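Local structure of fibronectin-binding protein (Streptococcus pyogenes, 5A0L) at residues 6-11 with 58-63; 18-23 with 63-68; 101-106 with 125-130; 141-146 with 167-172. The protein is a fibronectin-binding surface adhesin whose thioester domain mediates covalent binding to the host through an internal thioester. All blocks are in the same frame, centred on the assembly; numbering follows the deposited sequence. Where two conformers were deposited one is given.

Overall arrangement
Contacts 1 and 2 lie side by side at the barrel end of the chain, their centres 7 Å apart, and the backbone of R58 ties one to the other through D23 and N66. Contacts 3 and 4 belong to the helical part; their centres are 11 Å apart, and they touch through L168 and L171 of contact 4: L168 CD1 packs on V126 and A130, L171 on V102 and N105. Contacts 1 and 4 sit on opposite sides of the chain's centre, 34 Å apart between centres. A bound zinc ion lies about 9 Å from the side chain of K169 in contact 4. C49, the chain's sole cysteine and so presumably the thioester's sulphur donor, has its carbonyl bonded by Q128 of contact 3.

Contact 1: residues 6-11 with 58-63; sequences TVPNFK and RPTYST
The phenol ring of Y61 reaches across P8 at about a right angle to the pyrrolidine, with CE1 3.8 Å from P8 CB and OH 3.4 Å from P8 CA. Proline suits this place because it offers a compact, rigid hydrocarbon surface and has no N-H to satisfy. Nearer its root, the same ring meets F10: CD1 of Y61 lies in the plane of the F10 ring, at its edge, 3.7 Å from F10 CE1 and 3.8 Å from F10 CZ. The two ring planes are 51° apart, an oblique pairing. F10 has CG anti to its carbonyl carbon (chi1 -76°), beside the backbone N.

Y61 owes its position to a type II beta turn from P59 to S62, in which it takes the third place with a positive phi of 77°. The turn is fastened at P59 O, which accepts both S62 N and, at 2.7 Å, S62 OG, the two donors arriving from the same face of the carbonyl plane. T60 packs against one face of the Y61 ring: its methyl CG2 sits 3.3 Å from the plane, offset toward the rim, and also meets P8 CG at 3.9 Å. This packing lays two loops, the N-terminal one and the one preceding strand 66-72, over Y20 and Y22 of strand 19-23.

Across the contact, direct polar bonding is replaced by water 1, which donates to T6 O and lies 2.8 Å from Y61 OH. The contact is thus mainly apolar packing at the surface, its polar link made through water.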
loop_
_atom_site.group_PDB
_atom_site.type_symbol
_atom_site.label_atom_id
_atom_site.label_comp_id
_atom_site.label_asym_id
_atom_site.label_seq_id
_atom_site.Cartn_x
_atom_site.Cartn_y
_atom_site.Cartn_z
ATOM N N THR A 6 -2.901 -12.604 17.520
ATOM C CA THR A 6 -2.012 -11.849 18.476
ATOM C C THR A 6 -1.365 -10.635 17.812
ATOM O O THR A 6 -0.919 -10.702 16.656
ATOM C CB THR A 6 -0.893 -12.747 19.047
ATOM O OG1 THR A 6 -1.461 -13.994 19.430
ATOM C CG2 THR A 6 -0.240 -12.116 20.281
ATOM N N VAL A 7 -1.317 -9.530 18.552
ATOM C CA VAL A 7 -0.660 -8.299 18.076
ATOM C C VAL A 7 0.527 -7.946 18.980
ATOM O O VAL A 7 0.533 -8.236 20.168
ATOM C CB VAL A 7 -1.615 -7.086 17.924
ATOM C CG1 VAL A 7 -2.661 -7.364 16.856
ATOM C CG2 VAL A 7 -2.237 -6.675 19.236
ATOM N N PRO A 8 1.521 -7.270 18.413
ATOM C CA PRO A 8 2.653 -6.826 19.206
ATOM C C PRO A 8 2.293 -5.629 20.093
ATOM O O PRO A 8 1.329 -4.903 19.849
ATOM C CB PRO A 8 3.670 -6.420 18.141
ATOM C CG PRO A 8 2.821 -6.004 16.960
ATOM C CD PRO A 8 1.683 -6.980 16.979
ATOM N N ASN A 9 3.079 -5.410 21.127
ATOM C CA ASN A 9 2.935 -4.241 21.985
ATOM C C ASN A 9 4.314 -3.643 22.262
ATOM O O ASN A 9 5.047 -4.080 23.155
ATOM C CB ASN A 9 2.207 -4.580 23.286
ATOM C CG ASN A 9 1.907 -3.348 24.130
ATOM O OD1 ASN A 9 2.308 -2.232 23.798
ATOM N ND2 ASN A 9 1.196 -3.547 25.218
ATOM N N PHE A 10 4.669 -2.625 21.481
ATOM C CA PHE A 10 5.962 -1.948 21.563
ATOM C C PHE A 10 5.711 -0.481 21.859
ATOM O O PHE A 10 4.870 0.148 21.234
ATOM C CB PHE A 10 6.751 -2.113 20.248
ATOM C CG PHE A 10 7.377 -3.487 20.082
ATOM C CD1 PHE A 10 6.610 -4.570 19.749
ATOM C CD2 PHE A 10 8.721 -3.680 20.278
ATOM C CE1 PHE A 10 7.161 -5.826 19.623
ATOM C CE2 PHE A 10 9.290 -4.934 20.141
ATOM C CZ PHE A 10 8.499 -6.011 19.826
ATOM N N LYS A 11 6.470 0.089 22.769
ATOM C CA LYS A 11 6.398 1.522 23.068
ATOM C C LYS A 11 7.587 2.248 22.431
ATOM O O LYS A 11 8.747 1.862 22.600
ATOM C CB LYS A 11 6.393 1.779 24.576
ATOM C CG LYS A 11 6.253 3.275 24.908
ATOM C CD LYS A 11 5.558 3.540 26.238
ATOM C CE LYS A 11 6.342 2.994 27.411
ATOM N NZ LYS A 11 7.555 3.810 27.692
ATOM N N ARG A 58 10.898 -3.670 9.220
ATOM C CA ARG A 58 11.409 -4.961 9.664
ATOM C C ARG A 58 10.275 -5.921 10.044
ATOM O O ARG A 58 9.187 -5.498 10.440
ATOM C CB ARG A 58 12.362 -4.756 10.853
ATOM C CG ARG A 58 13.592 -3.897 10.545
ATOM C CD ARG A 58 14.316 -4.374 9.285
ATOM N NE ARG A 58 14.770 -5.760 9.401
ATOM C CZ ARG A 58 14.782 -6.643 8.403
ATOM N NH1 ARG A 58 14.332 -6.315 7.194
ATOM N NH2 ARG A 58 15.202 -7.878 8.633
ATOM N N PRO A 59 10.559 -7.233 10.009
ATOM C CA PRO A 59 9.599 -8.208 10.509
ATOM C C PRO A 59 9.206 -7.933 11.944
ATOM O O PRO A 59 10.024 -7.461 12.753
ATOM C CB PRO A 59 10.343 -9.549 10.386
ATOM C CG PRO A 59 11.308 -9.336 9.266
ATOM C CD PRO A 59 11.748 -7.888 9.446
ATOM N N THR A 60 7.992 -8.279 12.309
ATOM C CA THR A 60 7.529 -8.142 13.668
ATOM C C THR A 60 8.494 -8.811 14.652
ATOM O O THR A 60 9.010 -9.906 14.396
ATOM C CB THR A 60 6.137 -8.744 13.853
ATOM O OG1 THR A 60 5.402 -8.603 12.643
ATOM C CG2 THR A 60 5.425 -8.065 15.007
ATOM N N TYR A 61 8.742 -8.110 15.759
ATOM C CA TYR A 61 9.525 -8.672 16.879
ATOM C C TYR A 61 11.031 -8.688 16.592
ATOM O O TYR A 61 11.798 -9.256 17.367
ATOM C CB TYR A 61 9.013 -10.040 17.396
ATOM C CG TYR A 61 7.546 -10.058 17.713
ATOM C CD1 TYR A 61 7.041 -9.426 18.852
ATOM C CD2 TYR A 61 6.657 -10.696 16.870
ATOM C CE1 TYR A 61 5.671 -9.433 19.135
ATOM C CE2 TYR A 61 5.297 -10.714 17.149
ATOM C CZ TYR A 61 4.815 -10.088 18.280
ATOM O OH TYR A 61 3.451 -10.093 18.573
ATOM N N SER A 62 11.463 -8.031 15.522
ATOM C CA SER A 62 12.886 -7.837 15.223
ATOM C C SER A 62 13.572 -7.084 16.361
ATOM O O SER A 62 12.917 -6.463 17.216
ATOM C CB SER A 62 13.114 -7.056 13.903
ATOM O OG SER A 62 12.725 -7.786 12.736
ATOM N N THR A 63 14.902 -7.148 16.365
ATOM C CA THR A 63 15.694 -6.366 17.328
ATOM C C THR A 63 15.771 -4.875 17.009
ATOM O O THR A 63 16.188 -4.104 17.855
ATOM C CB THR A 63 17.132 -6.876 17.430
ATOM O OG1 THR A 63 17.745 -6.901 16.131
ATOM C CG2 THR A 63 17.137 -8.278 18.025
HETATM O O HOH W 1 1.855 -10.750 16.385
#

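Contact 2: residues 18-23 with 63-68; sequences PWYGYD and TTNNFY
W19 and Y68 form an antiparallel hydrogen-bonded pair and Y20 and F67 the next, non-hydrogen-bonded one, on strand segments whose directions differ by 133°. W19 N donates to Y68 O at 3.0 Å, the return bond from Y68 N to W19 O is weak and bent, and G21 N reaches N66 O almost straight (175°). On one face of the sheet Y20 CB meets F67 CE1 at 4.0 Å, the rings oblique; Y20 has CG anti to its backbone N (chi1 -179°), F67 anti to its carbonyl carbon. Strands 19-23 and 66-72 are the first and last in the order of the six-stranded antiparallel sheet, and their pairing closes it into a barrel. On the other face glycine suits position 21, since the edge of the Y68 ring lies by G21 N and CE2, 3.8 Å from G21 CA, leaves no room for a CB; Y68 OH bonds Q201 O. Farther out, Y20 OH, which accepts from Y61 N, lies 2.6 Å from water 2, and this water accepts from N65 ND2, itself a donor to S62 O. Water 3 accepts from N66 N and lies near G21 O.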
loop_
_atom_site.group_PDB
_atom_site.type_symbol
_atom_site.label_atom_id
_atom_site.label_comp_id
_atom_site.label_asym_id
_atom_site.label_seq_id
_atom_site.Cartn_x
_atom_site.Cartn_y
_atom_site.Cartn_z
ATOM N N PRO A 18 4.497 7.329 17.895
ATOM C CA PRO A 18 4.152 6.239 18.816
ATOM C C PRO A 18 3.675 4.935 18.147
ATOM O O PRO A 18 3.545 3.926 18.854
ATOM C CB PRO A 18 3.027 6.861 19.643
ATOM C CG PRO A 18 2.300 7.720 18.631
ATOM C CD PRO A 18 3.422 8.328 17.809
ATOM N N TRP A 19 3.375 4.964 16.843
ATOM C CA TRP A 19 2.849 3.776 16.160
ATOM C C TRP A 19 3.975 2.843 15.783
ATOM O O TRP A 19 5.001 3.278 15.257
ATOM C CB TRP A 19 2.085 4.214 14.887
ATOM C CG TRP A 19 0.784 4.885 15.186
ATOM C CD1 TRP A 19 0.593 6.181 15.557
ATOM C CD2 TRP A 19 -0.526 4.281 15.193
ATOM N NE1 TRP A 19 -0.745 6.426 15.807
ATOM C CE2 TRP A 19 -1.447 5.271 15.577
ATOM C CE3 TRP A 19 -1.014 2.998 14.872
ATOM C CZ2 TRP A 19 -2.815 5.009 15.680
ATOM C CZ3 TRP A 19 -2.351 2.772 14.960
ATOM C CH2 TRP A 19 -3.226 3.747 15.393
ATOM N N TYR A 20 3.784 1.548 16.033
ATOM C CA TYR A 20 4.707 0.510 15.593
ATOM C C TYR A 20 4.276 0.033 14.197
ATOM O O TYR A 20 3.110 -0.317 14.011
ATOM C CB TYR A 20 4.664 -0.637 16.599
ATOM C CG TYR A 20 5.566 -1.825 16.343
ATOM C CD1 TYR A 20 6.830 -1.710 15.834
ATOM C CD2 TYR A 20 5.107 -3.101 16.615
ATOM C CE1 TYR A 20 7.632 -2.814 15.606
ATOM C CE2 TYR A 20 5.872 -4.215 16.401
ATOM C CZ TYR A 20 7.130 -4.105 15.877
ATOM O OH TYR A 20 7.918 -5.210 15.655
ATOM N N GLY A 21 5.211 0.050 13.244
ATOM C CA GLY A 21 5.003 -0.451 11.924
ATOM C C GLY A 21 5.891 -1.638 11.678
ATOM O O GLY A 21 7.089 -1.579 11.993
ATOM N N TYR A 22 5.360 -2.682 11.060
ATOM C CA TYR A 22 6.058 -3.942 10.998
ATOM C C TYR A 22 5.597 -4.782 9.825
ATOM O O TYR A 22 4.462 -4.634 9.327
ATOM C CB TYR A 22 5.863 -4.782 12.301
ATOM C CG TYR A 22 4.435 -4.836 12.800
ATOM C CD1 TYR A 22 3.906 -3.812 13.570
ATOM C CD2 TYR A 22 3.602 -5.942 12.529
ATOM C CE1 TYR A 22 2.610 -3.849 14.067
ATOM C CE2 TYR A 22 2.310 -5.986 13.048
ATOM C CZ TYR A 22 1.825 -4.945 13.813
ATOM O OH TYR A 22 0.541 -4.934 14.340
ATOM N N ASP A 23 6.476 -5.661 9.356
ATOM C CA ASP A 23 6.131 -6.612 8.298
ATOM C C ASP A 23 5.683 -7.908 8.965
ATOM O O ASP A 23 6.492 -8.574 9.603
ATOM C CB ASP A 23 7.315 -6.853 7.389
ATOM C CG ASP A 23 6.998 -7.720 6.196
ATOM O OD1 ASP A 23 5.840 -8.162 6.014
ATOM O OD2 ASP A 23 7.946 -7.966 5.415
ATOM N N THR A 63 14.902 -7.148 16.365
ATOM C CA THR A 63 15.694 -6.366 17.328
ATOM C C THR A 63 15.771 -4.875 17.009
ATOM O O THR A 63 16.188 -4.104 17.855
ATOM C CB THR A 63 17.132 -6.876 17.430
ATOM O OG1 THR A 63 17.745 -6.901 16.131
ATOM C CG2 THR A 63 17.137 -8.278 18.025
ATOM N N THR A 64 15.401 -4.532 15.778
ATOM C CA THR A 64 15.261 -3.187 15.279
ATOM C C THR A 64 13.769 -2.982 15.014
ATOM O O THR A 64 13.165 -3.786 14.294
ATOM C CB THR A 64 15.995 -3.069 13.909
ATOM O OG1 THR A 64 17.398 -3.394 14.037
ATOM C CG2 THR A 64 15.798 -1.779 13.283
ATOM N N ASN A 65 13.204 -1.933 15.596
ATOM C CA ASN A 65 11.766 -1.638 15.459
ATOM C C ASN A 65 11.520 -0.266 14.831
ATOM O O ASN A 65 12.207 0.698 15.138
ATOM C CB ASN A 65 11.076 -1.700 16.801
ATOM C CG ASN A 65 11.325 -3.037 17.511
ATOM O OD1 ASN A 65 11.848 -3.051 18.616
ATOM N ND2 ASN A 65 11.100 -4.138 16.825
ATOM N N ASN A 66 10.523 -0.213 13.977
ATOM C CA ASN A 66 10.153 0.957 13.225
ATOM C C ASN A 66 8.948 1.645 13.858
ATOM O O ASN A 66 7.887 1.029 13.994
ATOM C CB ASN A 66 9.870 0.574 11.782
ATOM C CG ASN A 66 11.019 -0.080 11.110
ATOM O OD1 ASN A 66 11.074 -1.297 10.905
ATOM N ND2 ASN A 66 12.002 0.732 10.773
ATOM N N PHE A 67 9.115 2.929 14.193
ATOM C CA PHE A 67 8.064 3.727 14.758
ATOM C C PHE A 67 7.671 4.879 13.818
ATOM O O PHE A 67 8.494 5.322 13.010
ATOM C CB PHE A 67 8.454 4.233 16.158
ATOM C CG PHE A 67 8.574 3.106 17.150
ATOM C CD1 PHE A 67 7.440 2.479 17.663
ATOM C CD2 PHE A 67 9.814 2.604 17.503
ATOM C CE1 PHE A 67 7.561 1.399 18.557
ATOM C CE2 PHE A 67 9.928 1.538 18.394
ATOM C CZ PHE A 67 8.799 0.948 18.911
ATOM N N TYR A 68 6.437 5.346 13.991
ATOM C CA TYR A 68 5.795 6.214 13.050
ATOM C C TYR A 68 4.878 7.219 13.734
ATOM O O TYR A 68 4.241 6.933 14.751
ATOM C CB TYR A 68 4.937 5.333 12.111
ATOM C CG TYR A 68 5.717 4.520 11.151
ATOM C CD1 TYR A 68 6.032 5.035 9.895
ATOM C CD2 TYR A 68 6.139 3.209 11.458
ATOM C CE1 TYR A 68 6.777 4.360 9.001
ATOM C CE2 TYR A 68 6.929 2.516 10.549
ATOM C CZ TYR A 68 7.248 3.111 9.298
ATOM O OH TYR A 68 7.973 2.410 8.345
HETATM O O HOH W 2 9.886 -4.955 13.992
HETATM O O HOH W 3 9.465 -2.635 12.694
#

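Contact 3: residues 101-106 with 125-130; sequences NVIYNG and LVTQNA
V102 and A130 meet where two consecutive helices, 92-105 and 120-135, pack as an antiparallel pair in the helical part of the thioester domain; the short segments here run at 175° with axes 9.9 Å apart.

The apolar contacts are few and small. V102 holds CG1 anti to its backbone N (chi1 166°), placing that methyl 3.7 Å from A130 CB. Alanine suits this place because a single methyl suffices to meet V102 CG1 and leaves room for L168 and L171 of helix 158-172, which pack on the same residue. The next residue, I103, brings CD1 within 4.4 Å of T127 CG2, one turn back from A130 on the second helix, a looser touch beside Y48 of strand 45-49. Beyond the end of the first helix, G106 brings its backbone against T127. With no side chain in the way, G106 CA comes within 3.5 Å of T127 OG1.

The polar groups bond both within their helices and beyond them. T127 OG1 bonds A123 O one turn back, as threonine in a helix often does, and also bonds Y107 N, so a buried hydroxyl links its helix to the chain leaving the other. Q128, turned away from the interface, bonds through NE2 to C49 O.

Two asparagines each bond through ND2 to the carbonyl oxygen four residues earlier. N129 ND2 donates to L125 O at 2.9 Å, from above the carbonyl plane, and N105 ND2 reaches N101 O, also at 2.9 Å, while N105 N approaches that oxygen from the opposite face.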
loop_
_atom_site.group_PDB
_atom_site.type_symbol
_atom_site.label_atom_id
_atom_site.label_comp_id
_atom_site.label_asym_id
_atom_site.label_seq_id
_atom_site.Cartn_x
_atom_site.Cartn_y
_atom_site.Cartn_z
ATOM N N ASN A 101 -8.921 6.099 -4.641
ATOM C CA ASN A 101 -9.627 5.129 -5.433
ATOM C C ASN A 101 -8.826 3.850 -5.636
ATOM O O ASN A 101 -9.415 2.756 -5.691
ATOM C CB ASN A 101 -10.135 5.733 -6.739
ATOM C CG ASN A 101 -11.425 6.506 -6.556
ATOM O OD1 ASN A 101 -12.523 5.932 -6.668
ATOM N ND2 ASN A 101 -11.322 7.796 -6.247
ATOM N N VAL A 102 -7.500 3.940 -5.741
ATOM C CA VAL A 102 -6.687 2.733 -5.765
ATOM C C VAL A 102 -6.890 1.880 -4.508
ATOM O O VAL A 102 -7.153 0.674 -4.570
ATOM C CB VAL A 102 -5.189 3.053 -5.942
ATOM C CG1 VAL A 102 -4.317 1.844 -5.638
ATOM C CG2 VAL A 102 -4.940 3.564 -7.349
ATOM N N ILE A 103 -6.796 2.523 -3.345
ATOM C CA ILE A 103 -6.895 1.776 -2.091
ATOM C C ILE A 103 -8.309 1.184 -1.943
ATOM O O ILE A 103 -8.444 0.028 -1.519
ATOM C CB ILE A 103 -6.496 2.651 -0.888
ATOM C CG1 ILE A 103 -5.002 3.006 -0.925
ATOM C CG2 ILE A 103 -6.879 2.024 0.415
ATOM C CD1 ILE A 103 -4.088 1.851 -0.701
ATOM N N TYR A 104 -9.343 1.966 -2.245
ATOM C CA TYR A 104 -10.698 1.493 -2.057
ATOM C C TYR A 104 -10.997 0.261 -2.934
ATOM O O TYR A 104 -11.807 -0.604 -2.553
ATOM C CB TYR A 104 -11.682 2.636 -2.357
ATOM C CG TYR A 104 -13.098 2.341 -1.943
ATOM C CD1 TYR A 104 -13.405 2.005 -0.617
ATOM C CD2 TYR A 104 -14.163 2.449 -2.864
ATOM C CE1 TYR A 104 -14.711 1.698 -0.239
ATOM C CE2 TYR A 104 -15.470 2.179 -2.469
ATOM C CZ TYR A 104 -15.744 1.837 -1.159
ATOM O OH TYR A 104 -17.031 1.497 -0.744
ATOM N N ASN A 105 -10.336 0.193 -4.086
ATOM C CA ASN A 105 -10.506 -0.896 -5.022
ATOM C C ASN A 105 -9.553 -2.074 -4.853
ATOM O O ASN A 105 -9.764 -3.136 -5.437
ATOM C CB ASN A 105 -10.489 -0.376 -6.446
ATOM C CG ASN A 105 -11.787 0.264 -6.781
ATOM O OD1 ASN A 105 -12.774 -0.459 -7.019
ATOM N ND2 ASN A 105 -11.888 1.600 -6.690
ATOM N N GLY A 106 -8.494 -1.865 -4.072
ATOM C CA GLY A 106 -7.462 -2.866 -3.835
ATOM C C GLY A 106 -7.701 -3.620 -2.535
ATOM O O GLY A 106 -8.799 -3.660 -1.990
ATOM N N LEU A 125 0.324 -7.425 -3.137
ATOM C CA LEU A 125 1.376 -7.139 -4.103
ATOM C C LEU A 125 0.854 -6.309 -5.274
ATOM O O LEU A 125 1.524 -5.349 -5.720
ATOM C CB LEU A 125 2.037 -8.430 -4.555
ATOM C CG LEU A 125 3.187 -8.334 -5.521
ATOM C CD1 LEU A 125 4.315 -7.463 -4.980
ATOM C CD2 LEU A 125 3.676 -9.777 -5.801
ATOM N N VAL A 126 -0.309 -6.670 -5.797
ATOM C CA VAL A 126 -0.929 -5.872 -6.866
ATOM C C VAL A 126 -1.212 -4.449 -6.400
ATOM O O VAL A 126 -0.863 -3.473 -7.092
ATOM C CB VAL A 126 -2.201 -6.551 -7.383
ATOM C CG1 VAL A 126 -3.007 -5.631 -8.282
ATOM C CG2 VAL A 126 -1.863 -7.829 -8.109
ATOM N N THR A 127 -1.835 -4.313 -5.253
ATOM C CA THR A 127 -2.212 -3.003 -4.757
ATOM C C THR A 127 -0.972 -2.153 -4.514
ATOM O O THR A 127 -0.948 -0.955 -4.818
ATOM C CB THR A 127 -3.056 -3.115 -3.484
ATOM O OG1 THR A 127 -4.183 -3.991 -3.722
ATOM C CG2 THR A 127 -3.586 -1.795 -3.042
ATOM N N GLN A 128 0.063 -2.783 -3.974
ATOM C CA GLN A 128 1.331 -2.099 -3.702
ATOM C C GLN A 128 1.923 -1.539 -4.992
ATOM O O GLN A 128 2.462 -0.415 -5.007
ATOM C CB GLN A 128 2.298 -3.096 -3.055
ATOM C CG GLN A 128 3.674 -2.494 -2.725
ATOM C CD GLN A 128 3.587 -1.428 -1.682
ATOM O OE1 GLN A 128 3.539 -1.712 -0.474
ATOM N NE2 GLN A 128 3.514 -0.162 -2.128
ATOM N N ASN A 129 1.860 -2.300 -6.072
ATOM C CA ASN A 129 2.360 -1.811 -7.342
ATOM C C ASN A 129 1.529 -0.637 -7.869
ATOM O O ASN A 129 2.103 0.316 -8.423
ATOM C CB ASN A 129 2.430 -2.935 -8.373
ATOM C CG ASN A 129 3.720 -3.705 -8.288
ATOM O OD1 ASN A 129 4.712 -3.300 -8.881
ATOM N ND2 ASN A 129 3.752 -4.764 -7.508
ATOM N N ALA A 130 0.207 -0.663 -7.681
ATOM C CA ALA A 130 -0.619 0.446 -8.095
ATOM C C ALA A 130 -0.308 1.687 -7.285
ATOM O O ALA A 130 -0.339 2.826 -7.808
ATOM C CB ALA A 130 -2.092 0.072 -7.998
#

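Contact 4: residues 141-146 with 167-172; sequences NDVNKM and ALKKLI
V143 turns its CG1 anti to the backbone N (chi1 173°) and sets that methyl 3.8 Å from K169 CG. K169 leaves helix 158-172 and runs fully extended beyond CG, so its aliphatic part passes over the valine, CE 4.0 Å from V143 CG1, before the ammonium reaches N144. There NZ donates to N144 OD1 at 2.6 Å, in the plane of the amide and on a lone pair. The two side chains meet at about a right angle. Lysine fits a partly buried place like this because its methylenes pack while its charged end stays toward the exposed side, by N144, where NZ also forms a salt bridge with E166. Deeper in, M146 keeps chi2 extended (177°), which brings SD to 3.7 Å from L168 CD2, and the bend at chi3 (74°) sets CE 3.8 Å from the same methyl. The other methyl of L168, CD1, faces helix 120-135 near A130, placing this leucine between that helix and M146, which follows the 3-10 segment 143-145. The turn, which follows helix 120-135, is thereby joined to helix 158-172 by an apolar inner layer and a polar outer one, with the lysine's positive charge probably tempered by its two oxygen partners.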
loop_
_atom_site.group_PDB
_atom_site.type_symbol
_atom_site.label_atom_id
_atom_site.label_comp_id
_atom_site.label_asym_id
_atom_site.label_seq_id
_atom_site.Cartn_x
_atom_site.Cartn_y
_atom_site.Cartn_z
ATOM N N ASN A 141 4.740 -0.256 -17.787
ATOM C CA ASN A 141 4.438 -0.276 -19.216
ATOM C C ASN A 141 4.403 -1.682 -19.834
ATOM O O ASN A 141 4.157 -1.814 -21.039
ATOM C CB ASN A 141 5.462 0.591 -19.943
ATOM C CG ASN A 141 6.869 0.321 -19.473
ATOM O OD1 ASN A 141 7.227 -0.822 -19.200
ATOM N ND2 ASN A 141 7.681 1.361 -19.390
ATOM N N ASP A 142 4.608 -2.712 -19.011
ATOM C CA ASP A 142 4.713 -4.100 -19.461
ATOM C C ASP A 142 3.852 -5.018 -18.572
ATOM O O ASP A 142 4.295 -6.121 -18.200
ATOM C CB ASP A 142 6.201 -4.491 -19.294
ATOM C CG ASP A 142 6.696 -5.408 -20.341
ATOM O OD1 ASP A 142 6.300 -5.222 -21.509
ATOM O OD2 ASP A 142 7.547 -6.273 -20.000
ATOM N N VAL A 143 2.628 -4.600 -18.254
ATOM C CA VAL A 143 1.833 -5.352 -17.262
ATOM C C VAL A 143 1.575 -6.790 -17.725
ATOM O O VAL A 143 1.569 -7.699 -16.901
ATOM C CB VAL A 143 0.519 -4.613 -16.895
ATOM C CG1 VAL A 143 -0.386 -5.471 -16.007
ATOM C CG2 VAL A 143 0.809 -3.280 -16.237
ATOM N N ASN A 144 1.396 -7.000 -19.031
ATOM C CA ASN A 144 1.113 -8.350 -19.534
ATOM C C ASN A 144 2.206 -9.355 -19.314
ATOM O O ASN A 144 1.956 -10.558 -19.428
ATOM C CB ASN A 144 0.799 -8.333 -21.023
ATOM C CG ASN A 144 -0.578 -7.843 -21.312
ATOM O OD1 ASN A 144 -1.421 -7.750 -20.425
ATOM N ND2 ASN A 144 -0.827 -7.541 -22.585
ATOM N N LYS A 145 3.425 -8.879 -19.044
ATOM C CA LYS A 145 4.546 -9.764 -18.740
ATOM C C LYS A 145 4.911 -9.792 -17.262
ATOM O O LYS A 145 5.819 -10.498 -16.876
ATOM C CB LYS A 145 5.774 -9.375 -19.579
ATOM C CG LYS A 145 5.641 -9.677 -21.064
ATOM C CD LYS A 145 6.766 -9.082 -21.871
ATOM C CE LYS A 145 6.781 -9.652 -23.286
ATOM N NZ LYS A 145 5.474 -9.461 -23.998
ATOM N N MET A 146 4.213 -9.037 -16.425
ATOM C CA MET A 146 4.590 -8.994 -15.009
ATOM C C MET A 146 4.380 -10.348 -14.365
ATOM O O MET A 146 3.381 -11.031 -14.614
ATOM C CB MET A 146 3.839 -7.898 -14.269
ATOM C CG MET A 146 4.375 -6.519 -14.625
ATOM S SD MET A 146 3.456 -5.192 -13.820
ATOM C CE MET A 146 4.047 -5.335 -12.167
ATOM N N ALA A 167 -6.231 -7.001 -12.690
ATOM C CA ALA A 167 -6.550 -6.120 -11.577
ATOM C C ALA A 167 -5.661 -4.873 -11.608
ATOM O O ALA A 167 -6.137 -3.758 -11.396
ATOM C CB ALA A 167 -6.441 -6.834 -10.251
ATOM N N LEU A 168 -4.367 -5.091 -11.819
ATOM C CA LEU A 168 -3.435 -3.960 -11.826
ATOM C C LEU A 168 -3.813 -2.930 -12.918
ATOM O O LEU A 168 -3.818 -1.718 -12.667
ATOM C CB LEU A 168 -2.012 -4.473 -11.984
ATOM C CG LEU A 168 -0.936 -3.392 -11.949
ATOM C CD1 LEU A 168 -1.019 -2.535 -10.707
ATOM C CD2 LEU A 168 0.437 -4.057 -12.059
ATOM N N LYS A 169 -4.163 -3.414 -14.100
ATOM C CA LYS A 169 -4.565 -2.523 -15.175
ATOM C C LYS A 169 -5.773 -1.669 -14.766
ATOM O O LYS A 169 -5.818 -0.469 -15.038
ATOM C CB LYS A 169 -4.926 -3.317 -16.420
ATOM C CG LYS A 169 -3.764 -3.990 -17.092
ATOM C CD LYS A 169 -4.259 -4.787 -18.301
ATOM C CE LYS A 169 -3.153 -5.606 -18.884
ATOM N NZ LYS A 169 -3.676 -6.512 -19.944
ATOM N N LYS A 170 -6.750 -2.286 -14.097
ATOM C CA LYS A 170 -7.932 -1.544 -13.676
ATOM C C LYS A 170 -7.580 -0.487 -12.635
ATOM O O LYS A 170 -8.128 0.619 -12.623
ATOM C CB LYS A 170 -9.023 -2.492 -13.166
ATOM C CG LYS A 170 -9.585 -3.422 -14.253
ATOM C CD LYS A 170 -10.593 -4.441 -13.719
ATOM C CE LYS A 170 -10.919 -5.554 -14.721
ATOM N NZ LYS A 170 -11.743 -6.550 -13.978
ATOM N N LEU A 171 -6.679 -0.832 -11.719
ATOM C CA LEU A 171 -6.302 0.060 -10.642
ATOM C C LEU A 171 -5.590 1.313 -11.125
ATOM O O LEU A 171 -5.722 2.349 -10.472
ATOM C CB LEU A 171 -5.464 -0.642 -9.578
ATOM C CG LEU A 171 -6.159 -1.689 -8.712
ATOM C CD1 LEU A 171 -5.130 -2.432 -7.867
ATOM C CD2 LEU A 171 -7.210 -1.056 -7.810
ATOM N N ILE A 172 -4.805 1.205 -12.201
ATOM C CA ILE A 172 -4.003 2.343 -12.667
ATOM C C ILE A 172 -4.666 3.102 -13.814
ATOM O O ILE A 172 -4.095 4.064 -14.337
ATOM C CB ILE A 172 -2.556 1.933 -13.021
ATOM C CG1 ILE A 172 -2.508 0.970 -14.220
ATOM C CG2 ILE A 172 -1.860 1.336 -11.801
ATOM C CD1 ILE A 172 -1.102 0.634 -14.695
#